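Local coordinates for glycerophosphodiester phosphodiesterase (Cytophaga hutchinsonii ATCC 33406, PDB 3CH0), which belongs to the glycerophosphodiester phosphodiesterase family of enzymes and folds as a TIM barrel, a ring of mostly parallel strands surrounded by helices, at residues A[18-23]-A[265-270]; A[42-47]-A[115-120]; A[56-61]-A[145-150]; A[63-66]-A[72-75]; A[182-187]-A[191-196]. All coordinates share one frame; numbering follows the deposited sequence.

Four contacts lie in the TIM barrel and its loops, and interaction 4 lies at a hairpin in a long excursion from it. Interaction 1 joins loops near the two ends of the chain, after the neighbouring strands 10-13 and 260-263, so the other four fall between its segments in sequence. Interactions 2 and 5 pack helices 117-127 and 178-187 on strands of the same sheet, their centres about 18 Å apart. Interactions 2 and 3 alternate along the chain and touch, T58 against V45. Interaction 3 also meets interaction 4, F60 against V73, so barrel wall, loops and excursion form one connected series. Interactions 4 and 5 lie on opposite sides of the chain's centre, about 33 Å apart between centres.

Interaction 1. Residues A[18-23]-A[265-270]; sequences RGLLPE and YPDLFF
G19 and L20 meet Y265 and D267 where the TIM barrel closes: one loop follows strand 10-13, the other follows strand 260-263, and these two strands pair in parallel. Just ahead of the touching residues, R18 is tied to this region by a salt bridge to D264. G19 then lays its CA over one face of the Y265 ring, 3.8 Å from the centroid and 25° off the normal, a CH-pi contact displaced toward the rim on the CE1 side. With no side chain at G19, the ring comes within 3.5 Å of CA at CE1. L20 follows, and its CD2 approaches Y265 CD1 obliquely at 3.9 Å. Both methyls of L20 lie against the D267 carboxylate, CD2 the nearer at 3.6 Å from D267 OD1, the two side chains arriving from opposite directions; helix 26-35 adds K31 and L35 to the surroundings of L20. A water adds a polar link between the two segments, donating to G19 O at 2.7 Å and lying 2.8 Å from Y265 OH.

Interaction 2. Residues A[42-47]-A[115-120]; sequences FDLVIS and PLFREL
The F42 ring carries L120 CD2 squarely over the centre of one face, while L44 CD2, from the same strand, lies in plane at its edge. The F117 ring in turn has L44 CD1 over the centre of one face. These groups pack helix 117-127 of the TIM barrel on strand 39-46; the helix lies in the connection that leads to strand 132-137, the parallel neighbour to which the F42 backbone is hydrogen-bonded at N134 and E136. L120 CD2 stands 3.6 Å from the F42 centroid, only 4° off the normal, in one of the two conformers deposited for L120. L44 CD1 is 4.1 Å from the F117 centroid, close to its normal; the second branch, CD2, meets F117 CD1 at 3.8 Å, so the leucine spreads both methyls along the ring. F117 comes from the first turn of the helix, with CG anti to the backbone N (chi1 -178°), which directs the ring at the strand. V52 of the adjoining strand also touches it. The two rings pair obliquely, planes at 41°, and their closest atoms are F42 CE2 and F117 CE1, 3.6 Å apart.

Interaction 3. Residues A[56-61]-A[145-150]; sequences HDTFFH and NIDHPN
T58 and D147 bring their side chains together at about a right angle, joining the loop after strand 52-54 to the one leading into helix 151-164 of the TIM barrel. T58 lies across the D147 backbone: its CG2 is 3.3 Å from D147 O, and its OG1 is 3.5 Å from D147 CB. T58, with chi1 at 59°, turns OG1 toward D147 CB and leaves CG2 facing the carbonyl and the edge of the H148 ring, where H148 CD2 is 4.4 Å from T58 CG2. That ring is fixed at both nitrogens. H148 ND1 donates in the ring plane to P149 O at 2.9 Å, nearly straight at 172°, and H148 NE2 is hydrogen-bonded to T140 N. A water spans the gap, 2.7 Å from T58 OG1 and 2.8 Å from D147 OD1, although not every neighbouring acceptor can receive one of its protons. The two loops are thus coupled by van der Waals packing and a shared water, not by direct polar bonds, a join that solvent helps to make.

Interaction 4. Residues A[63-66]-A[72-75]; sequences EITM and DVTE. With EDO (1,2-ethanediol), chain M.
At the base of the short antiparallel hairpin of strands 67-68 and 71-72, T65 and M66 on the way in pack against D72, the last residue of its second strand, and V73 just after it. V73 leans on the T65 carbonyl, with its CB 3.4 Å from T65 O. Its CG2 then meets T65 CG2 at 3.7 Å, the two side chains slanting past one another. T65 has CG2 anti to the backbone N, which leaves OG1 (chi1 -49°) beside that N and bound to H61 O, so the methyl is the branch offered to the valine. T65 O accepts a hydrogen bond from K99 NZ. M66, a selenomethionine, turns its side chain away and contributes its carbonyl, with O 3.5 Å from V73 N. A water modelled between M66 O and D72 OD1 sits closer than usual to both, and its details are doubtful. Further along, N77 holds both D72 O and T74 N. On the T65-V73 side the two chains meet by van der Waals contact, while the polar atoms of T65 are satisfied by H61 and K99. M66 O has a weak hydrogen bond from O1 of a 1,2-ethanediol at 2.9 Å, which probably reflects the crystallisation liquor and not a built-in link between the two chains.

Interaction 5. Residues A[182-187]-A[191-196]; sequences EYMHSQ and IKLSYL
The last turns of helix 178-187 lie over the start of strand 192-197, with the closest CA pairs, M184 with I191 and H185 with L193, each 7.7 Å apart. M184, a selenomethionine, has the same sense of bend at all three torsions (-67°, -68° and -60°), and this folded chain swings its terminal methyl toward I191, just ahead of the strand. M184 CE arrives 3.8 Å from I191 CD1 and 4.0 Å from I191 CG2, resting on both arms of the isoleucine. L193 packs against the stem of the same side chain: its CD2 touches M184 CB at 3.7 Å. The other branch goes to the next helix residue, with L193 CD1 3.9 Å from H185 CB and equally near H185 N, so one leucine straddles two consecutive positions of the helix. The H185 imidazole turns elsewhere and stacks on F212, which also touches L193, while M184 leans on V159 of helix 151-164. The side-chain contacts are apolar, and M184, I191 and L193 are buried. Strand 171-175, this helix and strand 192-197, with the two strands paired in parallel, form a beta-alpha-beta unit, the repeating element of the TIM barrel.

Interaction 1. Residues A[18-23]-A[265-270]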
# COMPACT_ATOMS: atom_id res chain seq x y z
N ARG A 18 9.45 1.39 -3.79
CA ARG A 18 9.58 0.73 -5.12
C ARG A 18 10.56 1.37 -6.09
O ARG A 18 11.21 0.68 -6.89
CB ARG A 18 8.22 0.59 -5.81
CG ARG A 18 8.27 0.12 -7.27
CD ARG A 18 6.85 -0.13 -7.80
NE ARG A 18 6.04 1.09 -7.82
CZ ARG A 18 4.98 1.30 -8.60
NH1 ARG A 18 4.55 0.35 -9.40
NH2 ARG A 18 4.38 2.49 -8.58
N GLY A 19 10.69 2.68 -6.05
CA GLY A 19 11.65 3.34 -6.96
C GLY A 19 13.09 2.95 -6.66
O GLY A 19 13.96 3.04 -7.56
N LEU A 20 13.38 2.57 -5.41
CA LEU A 20 14.74 2.32 -4.97
C LEU A 20 15.10 0.86 -4.87
O LEU A 20 16.24 0.45 -5.13
CB LEU A 20 14.93 2.93 -3.58
CG LEU A 20 14.56 4.44 -3.46
CD1 LEU A 20 14.79 4.96 -2.01
CD2 LEU A 20 15.29 5.31 -4.50
N LEU A 21 14.13 0.03 -4.45
CA LEU A 21 14.35 -1.37 -4.13
C LEU A 21 13.12 -2.18 -4.53
O LEU A 21 12.04 -1.60 -4.65
CB LEU A 21 14.59 -1.54 -2.63
CG LEU A 21 16.01 -1.23 -2.11
CD1 LEU A 21 16.01 -1.19 -0.59
CD2 LEU A 21 16.97 -2.34 -2.62
N PRO A 22 13.28 -3.50 -4.72
CA PRO A 22 12.12 -4.34 -5.07
C PRO A 22 10.92 -4.06 -4.18
O PRO A 22 11.01 -4.00 -2.94
CB PRO A 22 12.66 -5.74 -4.92
CG PRO A 22 14.13 -5.62 -5.31
CD PRO A 22 14.52 -4.32 -4.64
N GLU A 23 9.79 -3.79 -4.82
CA GLU A 23 8.62 -3.36 -4.05
C GLU A 23 8.14 -4.35 -3.00
O GLU A 23 8.20 -5.57 -3.21
CB GLU A 23 7.47 -3.15 -5.03
CG GLU A 23 6.88 -4.39 -5.69
CD GLU A 23 5.99 -4.03 -6.85
OE1 GLU A 23 6.56 -3.53 -7.84
OE2 GLU A 23 4.77 -4.41 -6.80
N TYR A 265 9.65 7.15 -4.37
CA TYR A 265 10.95 7.74 -4.10
C TYR A 265 10.95 8.57 -2.82
O TYR A 265 11.09 9.82 -2.82
CB TYR A 265 11.36 8.58 -5.32
CG TYR A 265 11.53 7.81 -6.59
CD1 TYR A 265 12.72 7.13 -6.85
CD2 TYR A 265 10.52 7.74 -7.49
CE1 TYR A 265 12.90 6.43 -8.03
CE2 TYR A 265 10.65 7.00 -8.65
CZ TYR A 265 11.86 6.39 -8.94
OH TYR A 265 11.97 5.67 -10.10
N PRO A 266 10.77 7.91 -1.66
CA PRO A 266 10.69 8.66 -0.41
C PRO A 266 12.00 9.41 -0.09
O PRO A 266 11.97 10.38 0.66
CB PRO A 266 10.31 7.61 0.62
CG PRO A 266 10.81 6.32 0.07
CD PRO A 266 10.58 6.46 -1.44
N ASP A 267 13.11 8.99 -0.70
CA ASP A 267 14.37 9.72 -0.62
C ASP A 267 14.27 11.20 -1.07
O ASP A 267 15.08 12.06 -0.64
CB ASP A 267 15.47 8.97 -1.39
CG ASP A 267 15.15 8.73 -2.85
OD1 ASP A 267 14.03 8.36 -3.16
OD2 ASP A 267 16.08 8.83 -3.69
N LEU A 268 13.27 11.53 -1.90
CA LEU A 268 13.06 12.92 -2.31
C LEU A 268 12.94 13.86 -1.11
O LEU A 268 13.35 15.01 -1.17
CB LEU A 268 11.82 13.05 -3.22
CG LEU A 268 11.99 12.47 -4.64
CD1 LEU A 268 10.70 12.32 -5.39
CD2 LEU A 268 12.97 13.30 -5.48
N PHE A 269 12.37 13.36 -0.02
CA PHE A 269 12.11 14.19 1.13
C PHE A 269 13.34 14.41 1.98
O PHE A 269 13.29 15.26 2.85
CB PHE A 269 11.01 13.56 2.00
CG PHE A 269 9.64 13.72 1.41
CD1 PHE A 269 8.91 14.86 1.60
CD2 PHE A 269 9.08 12.74 0.62
CE1 PHE A 269 7.65 15.01 1.09
CE2 PHE A 269 7.82 12.88 0.11
CZ PHE A 269 7.11 13.99 0.32
N PHE A 270 14.39 13.62 1.79
CA PHE A 270 15.58 13.65 2.65
C PHE A 270 16.83 14.11 1.86
O PHE A 270 17.88 14.32 2.45
CB PHE A 270 15.78 12.28 3.30
CG PHE A 270 14.56 11.83 4.03
CD1 PHE A 270 14.23 12.37 5.26
CD2 PHE A 270 13.64 10.98 3.42
CE1 PHE A 270 13.06 12.00 5.92
CE2 PHE A 270 12.48 10.60 4.10
CZ PHE A 270 12.17 11.12 5.33
O HOH W 1 13.82 3.62 -10.22

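Interaction 2. Residues A[42-47]-A[115-120]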
# COMPACT_ATOMS: atom_id res chain seq x y z
N PHE A 42 1.90 -0.39 1.78
CA PHE A 42 2.09 -1.72 1.24
C PHE A 42 0.73 -2.34 0.98
O PHE A 42 -0.29 -1.81 1.34
CB PHE A 42 2.89 -2.62 2.20
CG PHE A 42 2.32 -2.61 3.59
CD1 PHE A 42 2.70 -1.63 4.50
CD2 PHE A 42 1.39 -3.58 4.01
CE1 PHE A 42 2.14 -1.56 5.74
CE2 PHE A 42 0.80 -3.51 5.25
CZ PHE A 42 1.18 -2.52 6.12
N ASP A 43 0.75 -3.51 0.34
CA ASP A 43 -0.42 -4.20 -0.21
C ASP A 43 -0.48 -5.59 0.37
O ASP A 43 0.56 -6.20 0.61
CB ASP A 43 -0.20 -4.30 -1.69
CG ASP A 43 0.09 -2.98 -2.33
OD1 ASP A 43 -0.80 -2.13 -2.27
OD2 ASP A 43 1.16 -2.77 -2.96
N LEU A 44 -1.70 -6.07 0.63
CA LEU A 44 -1.93 -7.35 1.27
C LEU A 44 -2.86 -8.24 0.49
O LEU A 44 -3.91 -7.80 -0.04
CB LEU A 44 -2.49 -7.18 2.67
CG LEU A 44 -1.73 -6.24 3.62
CD1 LEU A 44 -2.48 -5.92 4.92
CD2 LEU A 44 -0.36 -6.85 3.92
N VAL A 45 -2.43 -9.50 0.41
CA VAL A 45 -3.20 -10.60 -0.21
C VAL A 45 -3.11 -11.81 0.72
O VAL A 45 -2.47 -11.74 1.77
CB VAL A 45 -2.80 -10.88 -1.64
CG1 VAL A 45 -2.77 -9.58 -2.49
CG2 VAL A 45 -1.43 -11.63 -1.65
N ILE A 46 -3.86 -12.87 0.37
CA ILE A 46 -3.96 -14.11 1.18
C ILE A 46 -3.49 -15.33 0.38
O ILE A 46 -3.83 -15.46 -0.78
CB ILE A 46 -5.40 -14.34 1.62
CG1 ILE A 46 -5.99 -13.05 2.28
CG2 ILE A 46 -5.49 -15.51 2.65
CD1 ILE A 46 -5.29 -12.52 3.51
N SER A 47 -2.65 -16.15 1.01
CA SER A 47 -2.22 -17.41 0.42
C SER A 47 -3.33 -18.46 0.59
O SER A 47 -4.27 -18.26 1.37
CB SER A 47 -0.96 -17.94 1.12
OG SER A 47 -1.21 -18.24 2.49
N PRO A 115 7.26 -11.27 1.49
CA PRO A 115 7.23 -11.62 2.92
C PRO A 115 5.81 -11.76 3.46
O PRO A 115 4.86 -11.22 2.90
CB PRO A 115 7.95 -10.43 3.57
CG PRO A 115 7.49 -9.25 2.67
CD PRO A 115 7.38 -9.81 1.28
N LEU A 116 5.69 -12.41 4.60
CA LEU A 116 4.48 -12.35 5.36
C LEU A 116 4.32 -10.94 5.95
O LEU A 116 5.28 -10.24 6.38
CB LEU A 116 4.53 -13.35 6.51
CG LEU A 116 4.56 -14.81 6.11
CD1 LEU A 116 4.99 -15.67 7.29
CD2 LEU A 116 3.19 -15.25 5.61
N PHE A 117 3.05 -10.54 6.08
CA PHE A 117 2.69 -9.34 6.78
C PHE A 117 3.29 -9.34 8.21
O PHE A 117 3.82 -8.35 8.70
CB PHE A 117 1.14 -9.25 6.85
CG PHE A 117 0.54 -8.03 7.52
CD1 PHE A 117 1.09 -6.77 7.48
CD2 PHE A 117 -0.70 -8.16 8.14
CE1 PHE A 117 0.42 -5.69 8.08
CE2 PHE A 117 -1.38 -7.08 8.70
CZ PHE A 117 -0.80 -5.87 8.70
N ARG A 118 3.21 -10.49 8.88
CA ARG A 118 3.77 -10.62 10.22
C ARG A 118 5.27 -10.27 10.24
O ARG A 118 5.71 -9.67 11.20
CB ARG A 118 3.53 -12.04 10.76
CG ARG A 118 3.88 -12.17 12.25
CD ARG A 118 3.58 -13.58 12.67
NE ARG A 118 2.13 -13.78 12.75
CZ ARG A 118 1.54 -14.92 13.08
NH1 ARG A 118 2.25 -16.00 13.46
NH2 ARG A 118 0.22 -14.97 13.09
N GLU A 119 6.04 -10.66 9.23
CA GLU A 119 7.47 -10.34 9.23
C GLU A 119 7.68 -8.86 9.05
O GLU A 119 8.49 -8.24 9.74
CB GLU A 119 8.23 -11.08 8.14
CG GLU A 119 9.73 -10.77 8.20
CD GLU A 119 10.57 -11.55 7.21
OE1 GLU A 119 9.99 -12.27 6.36
OE2 GLU A 119 11.83 -11.41 7.29
N LEU A 120 6.95 -8.28 8.10
CA LEU A 120 6.98 -6.85 7.92
C LEU A 120 6.78 -6.13 9.26
O LEU A 120 7.56 -5.27 9.67
CB LEU A 120 5.94 -6.41 6.87
CG LEU A 120 5.46 -4.96 6.98
CD1 LEU A 120 6.59 -3.93 6.93
CD2 LEU A 120 4.44 -4.69 5.88

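Interaction 3. Residues A[56-61]-A[145-150]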
# COMPACT_ATOMS: atom_id res chain seq x y z
N HIS A 56 1.47 -6.66 -4.10
CA HIS A 56 0.56 -5.75 -4.83
C HIS A 56 -0.55 -6.48 -5.55
O HIS A 56 -1.67 -5.96 -5.70
CB HIS A 56 1.34 -4.92 -5.85
CG HIS A 56 0.49 -3.97 -6.59
ND1 HIS A 56 -0.01 -4.24 -7.85
CD2 HIS A 56 -0.09 -2.80 -6.20
CE1 HIS A 56 -0.80 -3.23 -8.22
NE2 HIS A 56 -0.87 -2.36 -7.23
N ASP A 57 -0.28 -7.68 -6.03
CA ASP A 57 -1.23 -8.50 -6.81
C ASP A 57 -1.42 -9.83 -6.15
O ASP A 57 -0.58 -10.33 -5.39
CB ASP A 57 -0.76 -8.64 -8.25
CG ASP A 57 -0.89 -7.32 -9.00
OD1 ASP A 57 -2.03 -6.93 -9.43
OD2 ASP A 57 0.14 -6.62 -9.07
N THR A 58 -2.56 -10.45 -6.45
CA THR A 58 -2.87 -11.80 -6.03
C THR A 58 -2.18 -12.86 -6.89
O THR A 58 -2.49 -14.02 -6.71
CB THR A 58 -4.38 -12.05 -6.03
OG1 THR A 58 -4.87 -11.83 -7.35
CG2 THR A 58 -5.07 -11.06 -5.08
N PHE A 59 -1.36 -12.44 -7.84
CA PHE A 59 -0.60 -13.34 -8.71
C PHE A 59 0.84 -12.79 -8.76
O PHE A 59 1.11 -11.63 -8.40
CB PHE A 59 -1.19 -13.42 -10.14
CG PHE A 59 -1.34 -12.09 -10.79
CD1 PHE A 59 -2.49 -11.32 -10.61
CD2 PHE A 59 -0.34 -11.54 -11.55
CE1 PHE A 59 -2.59 -10.09 -11.19
CE2 PHE A 59 -0.44 -10.35 -12.10
CZ PHE A 59 -1.60 -9.59 -11.93
N PHE A 60 1.75 -13.61 -9.29
CA PHE A 60 3.13 -13.13 -9.52
C PHE A 60 3.23 -12.33 -10.78
O PHE A 60 3.00 -12.84 -11.86
CB PHE A 60 4.13 -14.29 -9.59
CG PHE A 60 4.49 -14.83 -8.25
CD1 PHE A 60 5.56 -14.28 -7.51
CD2 PHE A 60 3.72 -15.83 -7.65
CE1 PHE A 60 5.88 -14.76 -6.24
CE2 PHE A 60 4.01 -16.30 -6.41
CZ PHE A 60 5.12 -15.77 -5.68
N HIS A 61 3.54 -11.04 -10.65
CA HIS A 61 3.47 -10.12 -11.75
C HIS A 61 4.69 -10.22 -12.63
O HIS A 61 5.85 -10.30 -12.14
CB HIS A 61 3.32 -8.67 -11.20
CG HIS A 61 2.78 -7.70 -12.20
ND1 HIS A 61 3.52 -7.19 -13.24
CD2 HIS A 61 1.56 -7.09 -12.26
CE1 HIS A 61 2.78 -6.34 -13.92
NE2 HIS A 61 1.57 -6.29 -13.37
N ASN A 145 -13.35 -15.57 -3.86
CA ASN A 145 -13.22 -17.04 -3.97
C ASN A 145 -12.25 -17.52 -5.03
O ASN A 145 -12.00 -18.73 -5.13
CB ASN A 145 -14.60 -17.73 -4.24
CG ASN A 145 -14.53 -19.29 -4.09
OD1 ASN A 145 -14.31 -19.80 -3.01
ND2 ASN A 145 -14.73 -20.04 -5.21
N ILE A 146 -11.74 -16.62 -5.84
CA ILE A 146 -10.85 -17.00 -6.95
C ILE A 146 -9.45 -16.47 -6.62
O ILE A 146 -8.48 -17.25 -6.61
CB ILE A 146 -11.31 -16.46 -8.35
CG1 ILE A 146 -12.68 -17.03 -8.70
CG2 ILE A 146 -10.28 -16.75 -9.47
CD1 ILE A 146 -13.28 -16.40 -9.98
N ASP A 147 -9.36 -15.16 -6.38
CA ASP A 147 -8.08 -14.43 -6.17
C ASP A 147 -7.81 -14.14 -4.72
O ASP A 147 -6.66 -13.81 -4.38
CB ASP A 147 -8.10 -13.18 -6.97
CG ASP A 147 -8.29 -13.45 -8.46
OD1 ASP A 147 -7.66 -14.40 -8.96
OD2 ASP A 147 -9.09 -12.74 -9.10
N HIS A 148 -8.82 -14.26 -3.87
CA HIS A 148 -8.71 -13.97 -2.46
C HIS A 148 -10.01 -14.42 -1.78
O HIS A 148 -10.97 -14.73 -2.49
CB HIS A 148 -8.48 -12.45 -2.24
CG HIS A 148 -9.46 -11.61 -2.97
ND1 HIS A 148 -10.82 -11.55 -2.65
CD2 HIS A 148 -9.29 -10.79 -4.04
CE1 HIS A 148 -11.42 -10.75 -3.52
NE2 HIS A 148 -10.52 -10.29 -4.38
N PRO A 149 -10.05 -14.42 -0.45
CA PRO A 149 -11.29 -14.84 0.23
C PRO A 149 -12.43 -13.79 0.08
O PRO A 149 -12.26 -12.72 -0.45
CB PRO A 149 -10.88 -14.90 1.70
CG PRO A 149 -9.34 -14.88 1.71
CD PRO A 149 -8.95 -14.12 0.50
N ASN A 150 -13.58 -14.18 0.60
CA ASN A 150 -14.63 -13.23 0.89
C ASN A 150 -14.15 -12.12 1.81
O ASN A 150 -13.14 -12.24 2.54
CB ASN A 150 -15.84 -13.98 1.51
CG ASN A 150 -15.46 -14.75 2.78
OD1 ASN A 150 -14.66 -15.69 2.70
ND2 ASN A 150 -16.02 -14.36 3.93
O HOH W 2 -4.85 -14.23 -8.52

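Interaction 4. Residues A[63-66]-A[72-75]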
# COMPACT_ATOMS: atom_id res chain seq x y z
N GLU A 63 6.31 -7.90 -14.15
CA GLU A 63 7.26 -6.85 -14.12
C GLU A 63 8.33 -7.15 -13.11
O GLU A 63 9.43 -6.60 -13.22
CB GLU A 63 6.60 -5.49 -13.82
CG GLU A 63 5.83 -5.00 -15.01
CD GLU A 63 5.25 -3.60 -14.79
OE1 GLU A 63 4.66 -3.37 -13.72
OE2 GLU A 63 5.41 -2.72 -15.67
N ILE A 64 8.00 -8.00 -12.13
CA ILE A 64 8.91 -8.18 -11.00
C ILE A 64 9.45 -9.60 -10.83
O ILE A 64 10.41 -9.81 -10.03
CB ILE A 64 8.25 -7.71 -9.67
CG1 ILE A 64 7.06 -8.60 -9.28
CG2 ILE A 64 7.85 -6.23 -9.76
CD1 ILE A 64 6.44 -8.32 -7.86
N THR A 65 8.82 -10.57 -11.50
CA THR A 65 9.02 -11.98 -11.20
C THR A 65 9.78 -12.65 -12.36
O THR A 65 9.29 -12.75 -13.46
CB THR A 65 7.70 -12.76 -10.96
OG1 THR A 65 6.86 -12.06 -10.03
CG2 THR A 65 8.01 -14.14 -10.42
N MSE A 66 11.00 -13.10 -12.08
CA MSE A 66 11.78 -13.79 -13.12
C MSE A 66 11.14 -15.07 -13.64
O MSE A 66 11.05 -15.27 -14.84
CB MSE A 66 13.18 -14.12 -12.57
CG MSE A 66 14.13 -14.66 -13.63
SE MSE A 66 14.70 -13.17 -14.64
CE MSE A 66 15.87 -12.60 -13.21
N ASP A 72 9.25 -18.66 -17.37
CA ASP A 72 9.37 -17.23 -17.62
C ASP A 72 7.99 -16.59 -17.38
O ASP A 72 7.02 -16.97 -18.02
CB ASP A 72 9.80 -17.01 -19.07
CG ASP A 72 9.99 -15.55 -19.44
OD1 ASP A 72 9.94 -14.64 -18.58
OD2 ASP A 72 10.15 -15.27 -20.65
N VAL A 73 7.92 -15.61 -16.48
CA VAL A 73 6.67 -14.89 -16.18
C VAL A 73 6.47 -13.73 -17.15
O VAL A 73 7.27 -12.80 -17.23
CB VAL A 73 6.60 -14.38 -14.73
CG1 VAL A 73 5.12 -13.83 -14.50
CG2 VAL A 73 6.92 -15.45 -13.73
N THR A 74 5.43 -13.84 -17.98
CA THR A 74 5.06 -12.83 -18.95
C THR A 74 3.63 -12.32 -18.68
O THR A 74 2.91 -12.88 -17.84
CB THR A 74 5.04 -13.43 -20.38
OG1 THR A 74 4.05 -14.45 -20.41
CG2 THR A 74 6.45 -14.03 -20.71
N GLU A 75 3.22 -11.30 -19.42
CA GLU A 75 1.83 -10.85 -19.41
C GLU A 75 0.88 -11.99 -19.73
O GLU A 75 -0.19 -12.12 -19.12
CB GLU A 75 1.63 -9.73 -20.41
CG GLU A 75 2.26 -8.45 -19.96
CD GLU A 75 2.09 -7.34 -20.94
OE1 GLU A 75 2.73 -7.41 -22.02
OE2 GLU A 75 1.35 -6.39 -20.64
C1 EDO M . 14.02 -16.44 -17.59
O1 EDO M . 13.01 -16.54 -16.58
C2 EDO M . 14.40 -17.87 -17.96
O2 EDO M . 13.27 -18.63 -18.46
O HOH W 3 11.11 -13.64 -16.73

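Interaction 5. Residues A[182-187]-A[191-196]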
# COMPACT_ATOMS: atom_id res chain seq x y z
N GLU A 182 -16.49 -0.74 4.33
CA GLU A 182 -17.71 -0.85 5.14
C GLU A 182 -17.55 -1.90 6.22
O GLU A 182 -17.99 -1.72 7.39
CB GLU A 182 -18.94 -1.16 4.28
CG GLU A 182 -19.33 -0.06 3.32
CD GLU A 182 -19.93 1.18 3.92
OE1 GLU A 182 -20.20 1.27 5.15
OE2 GLU A 182 -20.17 2.14 3.12
N TYR A 183 -17.01 -3.05 5.85
CA TYR A 183 -16.81 -4.17 6.79
C TYR A 183 -15.89 -3.74 7.92
O TYR A 183 -16.15 -3.94 9.13
CB TYR A 183 -16.23 -5.38 6.07
CG TYR A 183 -16.02 -6.53 7.01
CD1 TYR A 183 -17.07 -7.37 7.32
CD2 TYR A 183 -14.81 -6.72 7.66
CE1 TYR A 183 -16.92 -8.42 8.20
CE2 TYR A 183 -14.62 -7.80 8.53
CZ TYR A 183 -15.70 -8.65 8.82
OH TYR A 183 -15.58 -9.72 9.69
N MSE A 184 -14.75 -3.15 7.56
CA MSE A 184 -13.82 -2.64 8.57
C MSE A 184 -14.43 -1.63 9.50
O MSE A 184 -14.25 -1.68 10.73
CB MSE A 184 -12.61 -1.97 7.91
CG MSE A 184 -11.68 -2.87 7.15
SE MSE A 184 -10.72 -4.11 8.30
CE MSE A 184 -9.81 -2.83 9.40
N HIS A 185 -15.19 -0.70 8.94
CA HIS A 185 -15.80 0.35 9.73
C HIS A 185 -16.79 -0.19 10.72
O HIS A 185 -16.85 0.29 11.87
CB HIS A 185 -16.46 1.32 8.81
CG HIS A 185 -17.14 2.46 9.51
ND1 HIS A 185 -16.46 3.43 10.20
CD2 HIS A 185 -18.46 2.78 9.59
CE1 HIS A 185 -17.34 4.30 10.71
NE2 HIS A 185 -18.55 3.94 10.31
N SER A 186 -17.57 -1.19 10.32
CA SER A 186 -18.57 -1.72 11.25
C SER A 186 -18.04 -2.76 12.23
O SER A 186 -18.59 -2.86 13.35
CB SER A 186 -19.74 -2.31 10.50
OG SER A 186 -19.38 -3.49 9.85
N GLN A 187 -17.02 -3.55 11.84
CA GLN A 187 -16.46 -4.56 12.71
C GLN A 187 -15.28 -4.11 13.57
O GLN A 187 -15.09 -4.57 14.73
CB GLN A 187 -16.07 -5.79 11.90
CG GLN A 187 -17.22 -6.40 11.12
CD GLN A 187 -18.49 -6.59 11.98
OE1 GLN A 187 -18.46 -7.27 13.02
NE2 GLN A 187 -19.57 -5.93 11.59
N ILE A 191 -9.80 1.11 13.80
CA ILE A 191 -8.71 1.16 12.82
C ILE A 191 -9.03 2.20 11.76
O ILE A 191 -10.08 2.16 11.14
CB ILE A 191 -8.47 -0.19 12.18
CG1 ILE A 191 -8.05 -1.21 13.24
CG2 ILE A 191 -7.44 -0.06 11.00
CD1 ILE A 191 -8.01 -2.64 12.70
N LYS A 192 -8.18 3.21 11.65
CA LYS A 192 -8.35 4.31 10.69
C LYS A 192 -8.46 3.74 9.27
O LYS A 192 -7.74 2.81 8.96
CB LYS A 192 -7.19 5.28 10.71
CG LYS A 192 -7.12 6.17 11.95
CD LYS A 192 -5.99 7.22 11.87
CE LYS A 192 -4.58 6.60 11.86
NZ LYS A 192 -4.23 5.83 13.07
N LEU A 193 -9.36 4.31 8.43
CA LEU A 193 -9.50 3.87 7.06
C LEU A 193 -9.11 4.97 6.09
O LEU A 193 -9.39 6.16 6.30
CB LEU A 193 -10.93 3.42 6.82
CG LEU A 193 -11.45 2.31 7.71
CD1 LEU A 193 -12.90 1.97 7.33
CD2 LEU A 193 -10.57 1.06 7.64
N SER A 194 -8.52 4.53 4.97
CA SER A 194 -8.27 5.36 3.86
C SER A 194 -9.00 4.86 2.60
O SER A 194 -8.91 3.68 2.21
CB SER A 194 -6.76 5.37 3.57
OG SER A 194 -6.50 6.08 2.33
N TYR A 195 -9.73 5.79 1.97
CA TYR A 195 -10.49 5.51 0.80
C TYR A 195 -9.72 5.89 -0.47
O TYR A 195 -9.44 7.06 -0.74
CB TYR A 195 -11.76 6.39 0.90
CG TYR A 195 -12.75 6.34 -0.22
CD1 TYR A 195 -12.98 5.18 -0.94
CD2 TYR A 195 -13.59 7.43 -0.42
CE1 TYR A 195 -13.96 5.13 -1.94
CE2 TYR A 195 -14.56 7.41 -1.38
CZ TYR A 195 -14.77 6.27 -2.12
OH TYR A 195 -15.76 6.16 -3.10
N LEU A 196 -9.31 4.85 -1.17
CA LEU A 196 -8.60 4.97 -2.42
C LEU A 196 -9.59 5.20 -3.55
O LEU A 196 -10.58 4.48 -3.69
CB LEU A 196 -7.78 3.73 -2.73
CG LEU A 196 -6.58 3.49 -1.84
CD1 LEU A 196 -6.00 2.06 -1.95
CD2 LEU A 196 -5.52 4.54 -2.20